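Local coordinates for homoserine dehydrogenase (Thermoplasma acidophilum, PDB 3ING), which probably catalyses the NADP-dependent interconversion of L-aspartate semialdehyde and L-homoserine, a step shared by threonine and methionine synthesis, and binds NADPH, at residues 5-10 / 85-90; 113-118 / 137-142; 168-173 / 275-280; 249-254 / 266-271. All blocks are in the same frame, centred on the assembly; numbering follows the deposited sequence. Where two conformers were deposited one is given.

Contact 1 (5-10 / 85-90); sequences IRIILM and LLVDCT. With NDP (NADPH dihydro-nicotinamide-adenine-dinucleotide phosphate), chain C.
Ile8 and Val87 sit at the middle of a parallel ladder that shows how a Rossmann-type sheet satisfies its backbone before handing over to the cofactor. Ile8 N donates to Leu85 O at 2.9 Å, and Ile8 O accepts from Val87 N at 2.8 Å. Met10 continues the alternation: its N reaches Val87 O almost straight (2.8 Å, 173°), and its O takes Cys89 N just past the strand end. At the other end, Leu85 N to Arg6 O is only a weak bond. At the C-terminal end of the ladder, Asp88 OD1 accepts twice: Thr90 OG1 donates to the syn lone pair of this oxygen at 2.6 Å, while Thr90 N closes an Asx turn at 2.9 Å from the anti side, 32° out of the carboxylate plane. Asp88 OD2 is taken up by Tyr103, and Thr90 OG1 also meets Arg98 and Asn117. A chi1 of 65° sets Thr90 OG1 between the backbone N and the carbonyl carbon, facing Asp88 OD1; Thr90 CG2 comes within 3.7 Å of N3A of the NADPH adenine. An alanine here would probably leave Asp88 OD1 without its hydroxyl donor, Arg98 and Asn117 without a shared partner, and the adenine without that methyl. Thr90 O accepts from O3D of the nicotinamide ribose at 2.8 Å, so the turn presents a carbonyl to the cofactor, its residue probably steadied by the bonds to Thr90 N and OG1.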
# COMPACT_ATOMS: atom_id res chain seq x y z
N ILE A 5 -20.43 12.35 -0.39
CA ILE A 5 -20.30 11.90 -1.78
C ILE A 5 -21.54 11.09 -2.11
O ILE A 5 -21.97 10.24 -1.33
CB ILE A 5 -18.95 11.17 -2.10
CG1 ILE A 5 -18.81 10.97 -3.63
CG2 ILE A 5 -18.83 9.86 -1.38
CD1 ILE A 5 -17.46 10.41 -4.14
N ARG A 6 -22.13 11.39 -3.26
CA ARG A 6 -23.34 10.75 -3.69
C ARG A 6 -22.98 9.69 -4.72
O ARG A 6 -22.29 10.00 -5.71
CB ARG A 6 -24.27 11.76 -4.31
CG ARG A 6 -24.78 12.88 -3.33
CD ARG A 6 -25.33 14.07 -4.08
NE ARG A 6 -24.31 14.63 -4.97
CZ ARG A 6 -24.53 15.59 -5.87
NH1 ARG A 6 -25.73 16.15 -6.02
NH2 ARG A 6 -23.53 16.01 -6.63
N ILE A 7 -23.42 8.45 -4.49
CA ILE A 7 -23.11 7.36 -5.42
C ILE A 7 -24.35 6.64 -5.94
O ILE A 7 -25.47 6.69 -5.34
CB ILE A 7 -22.10 6.32 -4.82
CG1 ILE A 7 -22.85 5.26 -3.97
CG2 ILE A 7 -20.98 7.07 -4.07
CD1 ILE A 7 -22.01 4.21 -3.40
N ILE A 8 -24.15 6.00 -7.08
CA ILE A 8 -25.12 5.12 -7.67
C ILE A 8 -24.44 3.76 -7.72
O ILE A 8 -23.31 3.65 -8.19
CB ILE A 8 -25.53 5.56 -9.09
CG1 ILE A 8 -26.45 6.80 -9.02
CG2 ILE A 8 -26.23 4.43 -9.79
CD1 ILE A 8 -26.56 7.58 -10.36
N LEU A 9 -25.12 2.73 -7.23
CA LEU A 9 -24.55 1.39 -7.17
C LEU A 9 -25.29 0.44 -8.11
O LEU A 9 -26.46 0.19 -7.91
CB LEU A 9 -24.64 0.82 -5.75
CG LEU A 9 -24.11 -0.61 -5.53
CD1 LEU A 9 -22.63 -0.72 -6.05
CD2 LEU A 9 -24.23 -1.10 -4.06
N MSE A 10 -24.58 -0.13 -9.07
CA MSE A 10 -25.14 -1.08 -10.00
C MSE A 10 -24.66 -2.48 -9.59
O MSE A 10 -23.47 -2.74 -9.65
CB MSE A 10 -24.62 -0.82 -11.40
CG MSE A 10 -24.97 0.50 -12.03
SE MSE A 10 -26.64 0.39 -12.99
CE MSE A 10 -26.41 -1.02 -14.27
N LEU A 85 -20.56 9.72 -8.48
CA LEU A 85 -19.84 8.49 -8.78
C LEU A 85 -20.77 7.32 -9.04
O LEU A 85 -21.77 7.15 -8.35
CB LEU A 85 -18.96 8.25 -7.56
CG LEU A 85 -17.88 7.21 -7.35
CD1 LEU A 85 -16.83 7.77 -6.34
CD2 LEU A 85 -18.52 5.96 -6.84
N LEU A 86 -20.44 6.53 -10.07
CA LEU A 86 -21.13 5.28 -10.35
C LEU A 86 -20.22 4.13 -9.93
O LEU A 86 -19.02 4.15 -10.19
CB LEU A 86 -21.45 5.12 -11.84
CG LEU A 86 -21.94 3.70 -12.22
CD1 LEU A 86 -23.46 3.55 -12.08
CD2 LEU A 86 -21.47 3.35 -13.60
N VAL A 87 -20.80 3.14 -9.24
CA VAL A 87 -20.08 1.97 -8.80
C VAL A 87 -20.64 0.74 -9.54
O VAL A 87 -21.85 0.48 -9.52
CB VAL A 87 -20.21 1.77 -7.29
CG1 VAL A 87 -19.37 0.53 -6.84
CG2 VAL A 87 -19.84 3.06 -6.54
N ASP A 88 -19.75 0.04 -10.23
CA ASP A 88 -20.11 -1.16 -11.00
C ASP A 88 -19.72 -2.43 -10.28
O ASP A 88 -18.55 -2.76 -10.23
CB ASP A 88 -19.43 -1.12 -12.36
CG ASP A 88 -19.81 -2.29 -13.25
OD1 ASP A 88 -20.72 -3.03 -12.87
OD2 ASP A 88 -19.21 -2.44 -14.36
N CYS A 89 -20.71 -3.09 -9.69
CA CYS A 89 -20.52 -4.39 -9.12
C CYS A 89 -21.36 -5.44 -9.88
O CYS A 89 -21.87 -6.42 -9.29
CB CYS A 89 -20.92 -4.36 -7.64
SG CYS A 89 -19.76 -3.40 -6.62
N THR A 90 -21.54 -5.23 -11.16
CA THR A 90 -22.29 -6.16 -12.02
C THR A 90 -21.32 -7.25 -12.52
O THR A 90 -20.12 -7.06 -12.48
CB THR A 90 -22.91 -5.47 -13.24
OG1 THR A 90 -21.85 -4.98 -14.08
CG2 THR A 90 -23.82 -4.30 -12.81
PA NDP C . -23.05 -11.58 -8.16
O1A NDP C . -23.15 -12.14 -6.80
O2A NDP C . -23.52 -12.45 -9.27
O5B NDP C . -23.88 -10.20 -8.27
C5B NDP C . -24.10 -9.47 -9.45
C4B NDP C . -25.12 -8.37 -9.21
O4B NDP C . -25.43 -7.68 -10.40
C3B NDP C . -26.47 -8.94 -8.75
O3B NDP C . -27.19 -7.98 -7.99
C2B NDP C . -27.17 -9.20 -10.04
O2B NDP C . -28.57 -9.24 -9.94
C1B NDP C . -26.77 -7.96 -10.79
N9A NDP C . -26.82 -8.07 -12.24
C8A NDP C . -26.62 -9.15 -13.07
N7A NDP C . -26.71 -8.70 -14.36
C5A NDP C . -26.95 -7.38 -14.34
C6A NDP C . -27.14 -6.49 -15.37
N6A NDP C . -26.79 -6.82 -16.62
N1A NDP C . -27.37 -5.21 -15.01
C2A NDP C . -27.46 -4.79 -13.70
N3A NDP C . -27.27 -5.67 -12.65
C4A NDP C . -27.01 -6.96 -13.02
O3 NDP C . -21.54 -11.12 -8.46
PN NDP C . -20.43 -10.73 -7.36
O1N NDP C . -19.84 -11.98 -6.80
O2N NDP C . -21.05 -9.72 -6.45
O5D NDP C . -19.27 -10.03 -8.25
C5D NDP C . -19.62 -8.75 -8.79
C4D NDP C . -18.45 -8.23 -9.62
O4D NDP C . -17.33 -8.12 -8.77
C3D NDP C . -18.02 -9.16 -10.73
O3D NDP C . -17.76 -8.48 -11.96
C2D NDP C . -16.78 -9.84 -10.18
O2D NDP C . -15.90 -10.27 -11.19
C1D NDP C . -16.19 -8.75 -9.33
N1N NDP C . -15.28 -9.23 -8.30
C2N NDP C . -15.73 -10.15 -7.38
C3N NDP C . -14.87 -10.78 -6.50
C7N NDP C . -15.44 -11.65 -5.45
O7N NDP C . -14.79 -11.64 -4.23
N7N NDP C . -16.58 -12.31 -5.61
C4N NDP C . -13.46 -10.24 -6.26
C5N NDP C . -13.09 -9.21 -7.29
C6N NDP C . -14.00 -8.74 -8.23
P2B NDP C . -29.36 -10.19 -8.92
O1X NDP C . -30.76 -9.99 -9.41
O2X NDP C . -29.04 -9.86 -7.43
O3X NDP C . -28.84 -11.56 -9.24

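Contact 2 (113-118 / 137-142); sequences VVTANK and KYIRYE. With NA (sodium ion), chain B; NDP (NADPH dihydro-nicotinamide-adenine-dinucleotide phosphate), chain C; EDO (1,2-ethanediol), chain H.
Arg140 is held through its backbone on the strand of Val113 and Thr115: Arg140 N donates to Val113 O at 2.9 Å, and Arg140 O accepts from Thr115 N at 2.9 Å. A third backbone bond of the parallel ladder, from Val113 N to Tyr138 O, begins it. The guanidinium of Arg140 leads away to salt bridges with Asp156 and Asp316. Where the two strands end, each turns to a different bound group. Glu142 meets the sodium ion twice, through its backbone O at 2.7 Å and its side-chain OE2 at 2.8 Å; its chain bends at chi2 (64°), which folds CD round beside the ion, and the carbonyls of Val145, Ala146 and Val149 complete the site. The Glu142 carboxylate also has a polar partner in Leu151. On the other strand, Thr115 OG1 lies anti to its backbone N (chi1 -172°) and accepts from Asn117 N at 2.9 Å, an ST turn. Lys118 then brings CE within 3.4 Å of C6N in the nicotinamide of NADPH, while its NZ pairs with Asp213. Packing is slighter: Val113 and Ile139 lie side by side, CG1 to CD1 at 3.7 Å, and the Thr115 CG2 methyl meets Tyr141 CB. The two strands and helix 119-135 form a beta-alpha-beta unit; strand 85-88 flanks 112-115 on its far side, helix 97-108 packs on Val113, and helix 306-321 on Val114 and Arg140.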
# COMPACT_ATOMS: atom_id res chain seq x y z
N VAL A 113 -16.16 6.96 -12.01
CA VAL A 113 -16.52 5.58 -11.87
C VAL A 113 -15.59 4.80 -10.99
O VAL A 113 -14.38 4.98 -11.02
CB VAL A 113 -16.59 4.88 -13.29
CG1 VAL A 113 -16.79 3.39 -13.17
CG2 VAL A 113 -17.73 5.50 -14.11
N VAL A 114 -16.18 3.90 -10.19
CA VAL A 114 -15.43 2.88 -9.46
C VAL A 114 -15.96 1.52 -9.90
O VAL A 114 -17.17 1.30 -9.92
CB VAL A 114 -15.61 3.00 -7.96
CG1 VAL A 114 -15.01 1.79 -7.32
CG2 VAL A 114 -15.00 4.33 -7.44
N THR A 115 -15.07 0.60 -10.27
CA THR A 115 -15.53 -0.69 -10.70
C THR A 115 -14.79 -1.85 -10.04
O THR A 115 -13.59 -1.80 -9.81
CB THR A 115 -15.46 -0.82 -12.25
OG1 THR A 115 -16.10 -2.05 -12.69
CG2 THR A 115 -13.99 -0.77 -12.76
N ALA A 116 -15.56 -2.89 -9.77
CA ALA A 116 -15.08 -4.25 -9.42
C ALA A 116 -15.15 -5.19 -10.62
O ALA A 116 -14.55 -6.26 -10.62
CB ALA A 116 -15.98 -4.86 -8.26
N ASN A 117 -15.91 -4.78 -11.63
CA ASN A 117 -16.12 -5.58 -12.83
C ASN A 117 -14.89 -5.42 -13.75
O ASN A 117 -14.47 -4.32 -14.02
CB ASN A 117 -17.45 -5.14 -13.47
CG ASN A 117 -17.71 -5.77 -14.85
OD1 ASN A 117 -16.79 -5.96 -15.60
ND2 ASN A 117 -18.96 -6.02 -15.18
N LYS A 118 -14.32 -6.56 -14.18
CA LYS A 118 -13.08 -6.60 -14.96
C LYS A 118 -13.27 -6.58 -16.46
O LYS A 118 -12.30 -6.36 -17.19
CB LYS A 118 -12.33 -7.89 -14.60
CG LYS A 118 -12.13 -7.97 -13.10
CD LYS A 118 -11.89 -9.37 -12.60
CE LYS A 118 -12.33 -9.46 -11.12
NZ LYS A 118 -12.23 -10.85 -10.59
N LYS A 137 -13.03 12.94 -16.51
CA LYS A 137 -13.43 12.14 -15.36
C LYS A 137 -12.41 11.08 -15.13
O LYS A 137 -11.45 10.95 -15.91
CB LYS A 137 -14.80 11.51 -15.55
CG LYS A 137 -15.89 12.47 -15.85
CD LYS A 137 -16.16 13.37 -14.69
CE LYS A 137 -17.29 14.30 -14.99
NZ LYS A 137 -16.86 15.37 -15.94
N TYR A 138 -12.61 10.35 -14.03
CA TYR A 138 -11.70 9.29 -13.59
C TYR A 138 -12.41 7.99 -13.39
O TYR A 138 -13.61 7.98 -13.15
CB TYR A 138 -11.07 9.66 -12.24
CG TYR A 138 -10.26 10.93 -12.28
CD1 TYR A 138 -8.96 10.93 -12.76
CD2 TYR A 138 -10.81 12.14 -11.90
CE1 TYR A 138 -8.20 12.09 -12.82
CE2 TYR A 138 -10.06 13.31 -11.97
CZ TYR A 138 -8.76 13.28 -12.42
OH TYR A 138 -8.01 14.43 -12.50
N ILE A 139 -11.63 6.90 -13.47
CA ILE A 139 -12.10 5.59 -13.12
C ILE A 139 -11.08 4.92 -12.24
O ILE A 139 -9.86 4.96 -12.52
CB ILE A 139 -12.40 4.72 -14.40
CG1 ILE A 139 -12.93 3.35 -13.97
CG2 ILE A 139 -11.17 4.64 -15.37
CD1 ILE A 139 -13.72 2.58 -15.07
N ARG A 140 -11.56 4.31 -11.15
CA ARG A 140 -10.71 3.48 -10.30
C ARG A 140 -11.25 2.06 -10.27
O ARG A 140 -12.45 1.81 -10.51
CB ARG A 140 -10.54 4.08 -8.88
CG ARG A 140 -9.84 5.44 -8.84
CD ARG A 140 -9.47 5.83 -7.36
NE ARG A 140 -8.44 4.93 -6.85
CZ ARG A 140 -7.12 5.09 -7.05
NH1 ARG A 140 -6.67 6.12 -7.71
NH2 ARG A 140 -6.25 4.19 -6.58
N TYR A 141 -10.33 1.12 -10.03
CA TYR A 141 -10.57 -0.31 -10.26
C TYR A 141 -9.78 -1.23 -9.33
O TYR A 141 -9.39 -2.34 -9.69
CB TYR A 141 -10.34 -0.59 -11.75
CG TYR A 141 -9.09 0.04 -12.36
CD1 TYR A 141 -7.86 -0.60 -12.27
CD2 TYR A 141 -9.15 1.25 -13.03
CE1 TYR A 141 -6.71 -0.04 -12.84
CE2 TYR A 141 -8.00 1.80 -13.61
CZ TYR A 141 -6.78 1.16 -13.49
OH TYR A 141 -5.63 1.70 -14.05
N GLU A 142 -9.61 -0.79 -8.09
CA GLU A 142 -8.92 -1.61 -7.11
C GLU A 142 -9.41 -3.05 -7.04
O GLU A 142 -8.61 -3.98 -7.04
CB GLU A 142 -9.07 -1.02 -5.71
CG GLU A 142 -8.17 -1.72 -4.69
CD GLU A 142 -6.70 -1.51 -5.03
OE1 GLU A 142 -6.28 -0.35 -5.09
OE2 GLU A 142 -6.00 -2.51 -5.28
NA NA B . -6.94 -5.19 -5.37
PA NDP C . -23.05 -11.58 -8.16
O1A NDP C . -23.15 -12.14 -6.80
O2A NDP C . -23.52 -12.45 -9.27
O5B NDP C . -23.88 -10.20 -8.27
C5B NDP C . -24.10 -9.47 -9.45
C4B NDP C . -25.12 -8.37 -9.21
O4B NDP C . -25.43 -7.68 -10.40
C3B NDP C . -26.47 -8.94 -8.75
O3B NDP C . -27.19 -7.98 -7.99
C2B NDP C . -27.17 -9.20 -10.04
O2B NDP C . -28.57 -9.24 -9.94
C1B NDP C . -26.77 -7.96 -10.79
N9A NDP C . -26.82 -8.07 -12.24
C8A NDP C . -26.62 -9.15 -13.07
N7A NDP C . -26.71 -8.70 -14.36
C5A NDP C . -26.95 -7.38 -14.34
C6A NDP C . -27.14 -6.49 -15.37
N6A NDP C . -26.79 -6.82 -16.62
N1A NDP C . -27.37 -5.21 -15.01
C2A NDP C . -27.46 -4.79 -13.70
N3A NDP C . -27.27 -5.67 -12.65
C4A NDP C . -27.01 -6.96 -13.02
O3 NDP C . -21.54 -11.12 -8.46
PN NDP C . -20.43 -10.73 -7.36
O1N NDP C . -19.84 -11.98 -6.80
O2N NDP C . -21.05 -9.72 -6.45
O5D NDP C . -19.27 -10.03 -8.25
C5D NDP C . -19.62 -8.75 -8.79
C4D NDP C . -18.45 -8.23 -9.62
O4D NDP C . -17.33 -8.12 -8.77
C3D NDP C . -18.02 -9.16 -10.73
O3D NDP C . -17.76 -8.48 -11.96
C2D NDP C . -16.78 -9.84 -10.18
O2D NDP C . -15.90 -10.27 -11.19
C1D NDP C . -16.19 -8.75 -9.33
N1N NDP C . -15.28 -9.23 -8.30
C2N NDP C . -15.73 -10.15 -7.38
C3N NDP C . -14.87 -10.78 -6.50
C7N NDP C . -15.44 -11.65 -5.45
O7N NDP C . -14.79 -11.64 -4.23
N7N NDP C . -16.58 -12.31 -5.61
C4N NDP C . -13.46 -10.24 -6.26
C5N NDP C . -13.09 -9.21 -7.29
C6N NDP C . -14.00 -8.74 -8.23
P2B NDP C . -29.36 -10.19 -8.92
O1X NDP C . -30.76 -9.99 -9.41
O2X NDP C . -29.04 -9.86 -7.43
O3X NDP C . -28.84 -11.56 -9.24
C1 EDO H . -9.21 13.09 -16.16
O1 EDO H . -9.90 12.66 -17.34
C2 EDO H . -8.37 14.32 -16.48
O2 EDO H . -9.05 15.48 -16.00

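Contact 3 (168-173 / 275-280); sequences RGIVSS and DFLMSI
The Asx turn that starts at Asp275 is tied to a sheet strand by Arg168, whose guanidinium meets the carboxylate tip to tip. The grip is end-on and twofold. Arg168 NH1 reaches Asp275 OD1 at 3.0 Å, nearly straight and in the guanidinium plane, whereas Arg168 NH2 takes the syn lone pair of Asp275 OD2 at 2.8 Å; the two flat groups are twisted 39° apart. Asp275 OD1 has a second donor, Leu277 N at 2.9 Å, which closes the Asx turn and comes from the face of the carboxylate opposite to Arg168 NH1. An alanine in place of Asp275 would probably leave the guanidinium without its countercharge and Leu277 N without its acceptor, setting the head of Arg168 free to turn. Leu277 CD1 covers one guanidinium face, offset toward the rim and 3.7 Å from Arg168 NH2. Both Leu277 methyls also approach the bare CA of Gly169. Ile170 slides past Leu277 in the opposite direction, its CD1 anti to CA (chi2 167°) and so reaching to 3.5 Å from Leu277 O and 4.1 Å from Ile280 CD1. Phe276 meanwhile packs on Phe276 of the second subunit. The arrangement is that of an Asx turn opening a short helical turn, here in the connection from strand 261-270 to strand 286-291, laid against strand 164-170 beside the subunit interface.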
# COMPACT_ATOMS: atom_id res chain seq x y z
N ARG A 168 4.34 -10.15 -10.31
CA ARG A 168 3.98 -11.56 -10.29
C ARG A 168 3.06 -11.84 -9.09
O ARG A 168 3.33 -11.40 -7.99
CB ARG A 168 5.22 -12.45 -10.28
CG ARG A 168 6.14 -12.26 -9.10
CD ARG A 168 7.52 -12.95 -9.38
NE ARG A 168 7.29 -14.37 -9.53
CZ ARG A 168 7.16 -15.20 -8.50
NH1 ARG A 168 7.31 -14.74 -7.27
NH2 ARG A 168 6.91 -16.48 -8.71
N GLY A 169 1.90 -12.46 -9.33
CA GLY A 169 1.02 -12.72 -8.22
C GLY A 169 0.03 -13.81 -8.42
O GLY A 169 -0.17 -14.28 -9.53
N ILE A 170 -0.53 -14.26 -7.29
CA ILE A 170 -1.70 -15.13 -7.26
C ILE A 170 -2.87 -14.19 -7.07
O ILE A 170 -3.11 -13.70 -5.96
CB ILE A 170 -1.60 -16.16 -6.09
CG1 ILE A 170 -0.44 -17.15 -6.36
CG2 ILE A 170 -2.89 -16.92 -5.89
CD1 ILE A 170 -0.06 -18.01 -5.13
N VAL A 171 -3.57 -13.87 -8.17
CA VAL A 171 -4.59 -12.83 -8.14
C VAL A 171 -5.97 -13.31 -8.55
O VAL A 171 -6.90 -12.56 -8.42
CB VAL A 171 -4.15 -11.63 -9.07
CG1 VAL A 171 -2.84 -10.97 -8.57
CG2 VAL A 171 -4.03 -12.04 -10.54
N SER A 172 -6.11 -14.53 -9.04
CA SER A 172 -7.41 -15.09 -9.46
C SER A 172 -7.68 -16.21 -8.45
O SER A 172 -6.98 -17.21 -8.43
CB SER A 172 -7.36 -15.61 -10.92
OG SER A 172 -8.63 -16.09 -11.41
N SER A 173 -8.68 -16.00 -7.60
CA SER A 173 -8.96 -16.89 -6.48
C SER A 173 -9.40 -18.28 -6.87
O SER A 173 -8.65 -19.27 -6.67
CB SER A 173 -10.03 -16.28 -5.59
OG SER A 173 -9.58 -15.11 -4.96
N ASP A 275 9.69 -19.10 -2.53
CA ASP A 275 9.00 -18.07 -3.29
C ASP A 275 8.03 -17.35 -2.37
O ASP A 275 7.32 -18.01 -1.64
CB ASP A 275 8.23 -18.78 -4.40
CG ASP A 275 7.66 -17.83 -5.45
OD1 ASP A 275 7.10 -16.77 -5.11
OD2 ASP A 275 7.76 -18.20 -6.65
N PHE A 276 7.94 -16.02 -2.42
CA PHE A 276 6.98 -15.31 -1.56
C PHE A 276 5.56 -15.81 -1.77
O PHE A 276 4.76 -15.89 -0.85
CB PHE A 276 6.98 -13.80 -1.80
CG PHE A 276 5.84 -13.07 -1.12
CD1 PHE A 276 5.86 -12.88 0.25
CD2 PHE A 276 4.74 -12.63 -1.83
CE1 PHE A 276 4.80 -12.28 0.91
CE2 PHE A 276 3.69 -12.02 -1.20
CZ PHE A 276 3.72 -11.83 0.19
N LEU A 277 5.26 -16.17 -2.99
CA LEU A 277 3.89 -16.55 -3.33
C LEU A 277 3.46 -17.82 -2.63
O LEU A 277 2.26 -18.10 -2.49
CB LEU A 277 3.71 -16.67 -4.86
CG LEU A 277 3.89 -15.38 -5.67
CD1 LEU A 277 3.61 -15.63 -7.20
CD2 LEU A 277 3.00 -14.27 -5.06
N MSE A 278 4.43 -18.62 -2.21
CA MSE A 278 4.12 -19.81 -1.44
C MSE A 278 3.75 -19.47 -0.00
O MSE A 278 3.28 -20.34 0.71
CB MSE A 278 5.30 -20.80 -1.47
CG MSE A 278 5.41 -21.53 -2.82
SE MSE A 278 3.92 -22.73 -3.19
CE MSE A 278 4.35 -23.92 -1.82
N SER A 279 3.92 -18.21 0.43
CA SER A 279 3.51 -17.83 1.78
C SER A 279 2.00 -17.57 1.82
O SER A 279 1.42 -17.45 2.89
CB SER A 279 4.22 -16.57 2.29
OG SER A 279 3.70 -15.38 1.68
N ILE A 280 1.38 -17.45 0.65
CA ILE A 280 -0.03 -17.11 0.59
C ILE A 280 -0.91 -18.31 0.93
O ILE A 280 -0.81 -19.38 0.32
CB ILE A 280 -0.40 -16.52 -0.77
CG1 ILE A 280 0.46 -15.28 -1.05
CG2 ILE A 280 -1.91 -16.17 -0.83
CD1 ILE A 280 0.40 -14.84 -2.55

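Contact 4 (249-254 / 266-271); sequences DRLVTE and SRIISL
Glu254 OE1 is gripped side-on by two nitrogens of Arg267, NE at 2.9 Å and NH2 at 3.0 Å. Arg267 runs extended from CG to NE (chi2 -174°, chi3 171°), which carries NE out to the carboxylate. Both donors come from one face of the carboxylate, on the syn side, and OE1 lies close to the guanidinium plane, though the two flat groups are turned 46° apart. Ile269 CD1 sits over the centre of that guanidinium, 3.6 Å above its plane, and the same methyl touches Val252 CB at 3.7 Å, the side chains crossing at about a right angle. Leu271 joins the patch through CD2 against Val252 CG2, and its CD1 meets Arg250 CG at 3.6 Å. On the sheet's other face, Thr253 OG1 and Ser266 OG share a hydrogen bond of 2.9 Å, and Leu251 CD2 meets Ile268 CG1 at 3.9 Å. Helix 173-183 covers Leu251 and Ile268 through Ile179, while Ala214 of helix 212-226 lies against Thr253 and Ser266. Two backbone bonds join each hydrogen-bonded pair, Arg250 with Ile269 and Val252 with Arg267. This is an antiparallel beta hairpin, with 261-270 as an outer strand of the chain's five-stranded sheet and 249-258 next in.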
# COMPACT_ATOMS: atom_id res chain seq x y z
N ASP A 249 1.72 -26.24 -7.11
CA ASP A 249 1.21 -25.62 -8.33
C ASP A 249 0.24 -24.49 -7.99
O ASP A 249 -0.67 -24.65 -7.15
CB ASP A 249 0.44 -26.63 -9.22
CG ASP A 249 1.34 -27.68 -9.86
OD1 ASP A 249 2.55 -27.46 -10.00
OD2 ASP A 249 0.79 -28.73 -10.22
N ARG A 250 0.45 -23.37 -8.67
CA ARG A 250 -0.37 -22.18 -8.58
C ARG A 250 -0.54 -21.57 -9.97
O ARG A 250 0.36 -21.70 -10.85
CB ARG A 250 0.27 -21.16 -7.68
CG ARG A 250 0.61 -21.61 -6.27
CD ARG A 250 -0.62 -21.75 -5.38
NE ARG A 250 -0.17 -22.02 -4.02
CZ ARG A 250 0.17 -23.22 -3.57
NH1 ARG A 250 0.10 -24.29 -4.34
NH2 ARG A 250 0.53 -23.35 -2.32
N LEU A 251 -1.68 -20.92 -10.18
CA LEU A 251 -1.93 -20.16 -11.40
C LEU A 251 -1.41 -18.74 -11.12
O LEU A 251 -2.02 -17.93 -10.41
CB LEU A 251 -3.42 -20.18 -11.77
CG LEU A 251 -3.86 -19.60 -13.13
CD1 LEU A 251 -3.86 -18.08 -13.16
CD2 LEU A 251 -3.01 -20.18 -14.29
N VAL A 252 -0.25 -18.45 -11.69
CA VAL A 252 0.44 -17.20 -11.46
C VAL A 252 0.29 -16.28 -12.66
O VAL A 252 0.46 -16.69 -13.80
CB VAL A 252 1.96 -17.45 -11.21
CG1 VAL A 252 2.73 -16.14 -11.04
CG2 VAL A 252 2.17 -18.38 -9.95
N THR A 253 -0.04 -15.03 -12.37
CA THR A 253 -0.19 -13.99 -13.36
C THR A 253 1.05 -13.10 -13.29
O THR A 253 1.37 -12.51 -12.22
CB THR A 253 -1.45 -13.15 -13.12
OG1 THR A 253 -2.61 -13.98 -13.19
CG2 THR A 253 -1.57 -12.04 -14.19
N GLU A 254 1.75 -13.00 -14.42
CA GLU A 254 2.96 -12.16 -14.56
C GLU A 254 2.84 -11.07 -15.65
O GLU A 254 2.30 -11.29 -16.76
CB GLU A 254 4.15 -13.01 -14.91
CG GLU A 254 4.35 -14.26 -14.05
CD GLU A 254 5.46 -15.14 -14.58
OE1 GLU A 254 5.26 -15.80 -15.65
OE2 GLU A 254 6.53 -15.16 -13.92
N SER A 266 -0.63 -15.60 -17.75
CA SER A 266 -1.13 -16.36 -16.59
C SER A 266 -0.89 -17.86 -16.87
O SER A 266 -1.28 -18.39 -17.90
CB SER A 266 -2.61 -16.08 -16.36
OG SER A 266 -2.79 -14.71 -16.02
N ARG A 267 -0.23 -18.55 -15.96
CA ARG A 267 0.17 -19.92 -16.27
C ARG A 267 0.29 -20.73 -14.98
O ARG A 267 0.46 -20.19 -13.92
CB ARG A 267 1.49 -19.92 -17.05
CG ARG A 267 2.67 -19.32 -16.33
CD ARG A 267 3.91 -19.22 -17.26
NE ARG A 267 5.02 -18.46 -16.66
CZ ARG A 267 6.14 -19.00 -16.17
NH1 ARG A 267 6.36 -20.31 -16.18
NH2 ARG A 267 7.09 -18.22 -15.65
N ILE A 268 0.18 -22.04 -15.09
CA ILE A 268 0.33 -22.89 -13.93
C ILE A 268 1.82 -23.14 -13.71
O ILE A 268 2.50 -23.62 -14.59
CB ILE A 268 -0.50 -24.20 -14.03
CG1 ILE A 268 -1.99 -23.89 -13.94
CG2 ILE A 268 -0.11 -25.11 -12.90
CD1 ILE A 268 -2.92 -25.02 -14.38
N ILE A 269 2.32 -22.81 -12.52
CA ILE A 269 3.72 -22.95 -12.19
C ILE A 269 3.89 -23.72 -10.89
O ILE A 269 3.14 -23.51 -9.93
CB ILE A 269 4.39 -21.58 -11.93
CG1 ILE A 269 4.07 -20.55 -13.00
CG2 ILE A 269 5.89 -21.74 -11.86
CD1 ILE A 269 4.82 -19.23 -12.79
N SER A 270 4.91 -24.58 -10.83
CA SER A 270 5.27 -25.26 -9.59
C SER A 270 6.29 -24.39 -8.89
O SER A 270 7.44 -24.31 -9.30
CB SER A 270 5.87 -26.63 -9.87
OG SER A 270 4.88 -27.49 -10.39
N LEU A 271 5.86 -23.77 -7.81
CA LEU A 271 6.68 -22.79 -7.12
C LEU A 271 7.70 -23.41 -6.18
O LEU A 271 7.47 -24.47 -5.59
CB LEU A 271 5.79 -21.84 -6.32
CG LEU A 271 4.79 -21.03 -7.14
CD1 LEU A 271 3.89 -20.22 -6.22
CD2 LEU A 271 5.51 -20.11 -8.14

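Contacts 1 and 2 share one sheet, through its parallel strands: Leu86 and Asp88 of the first bond through their backbones to Val114 of the second, and both deliver loops to NADPH. Contacts 3 and 4 belong to the antiparallel sheet, joined where Gly169 N meets Thr253 O. Contact 1 is the most uniformly buried, an apolar ladder with Asp88 and Thr90 at the cofactor end and the Arg6-Asp84 salt bridge at the other; contact 2 is partly buried and adds a metal site. Contacts 3 and 4 are buried on balance, though Arg267 and Ser270 are exposed and the second subunit adjoins contact 3. Salt bridges cross between segments only in these two. The centres of contacts 1 and 3 lie about 30 Å apart.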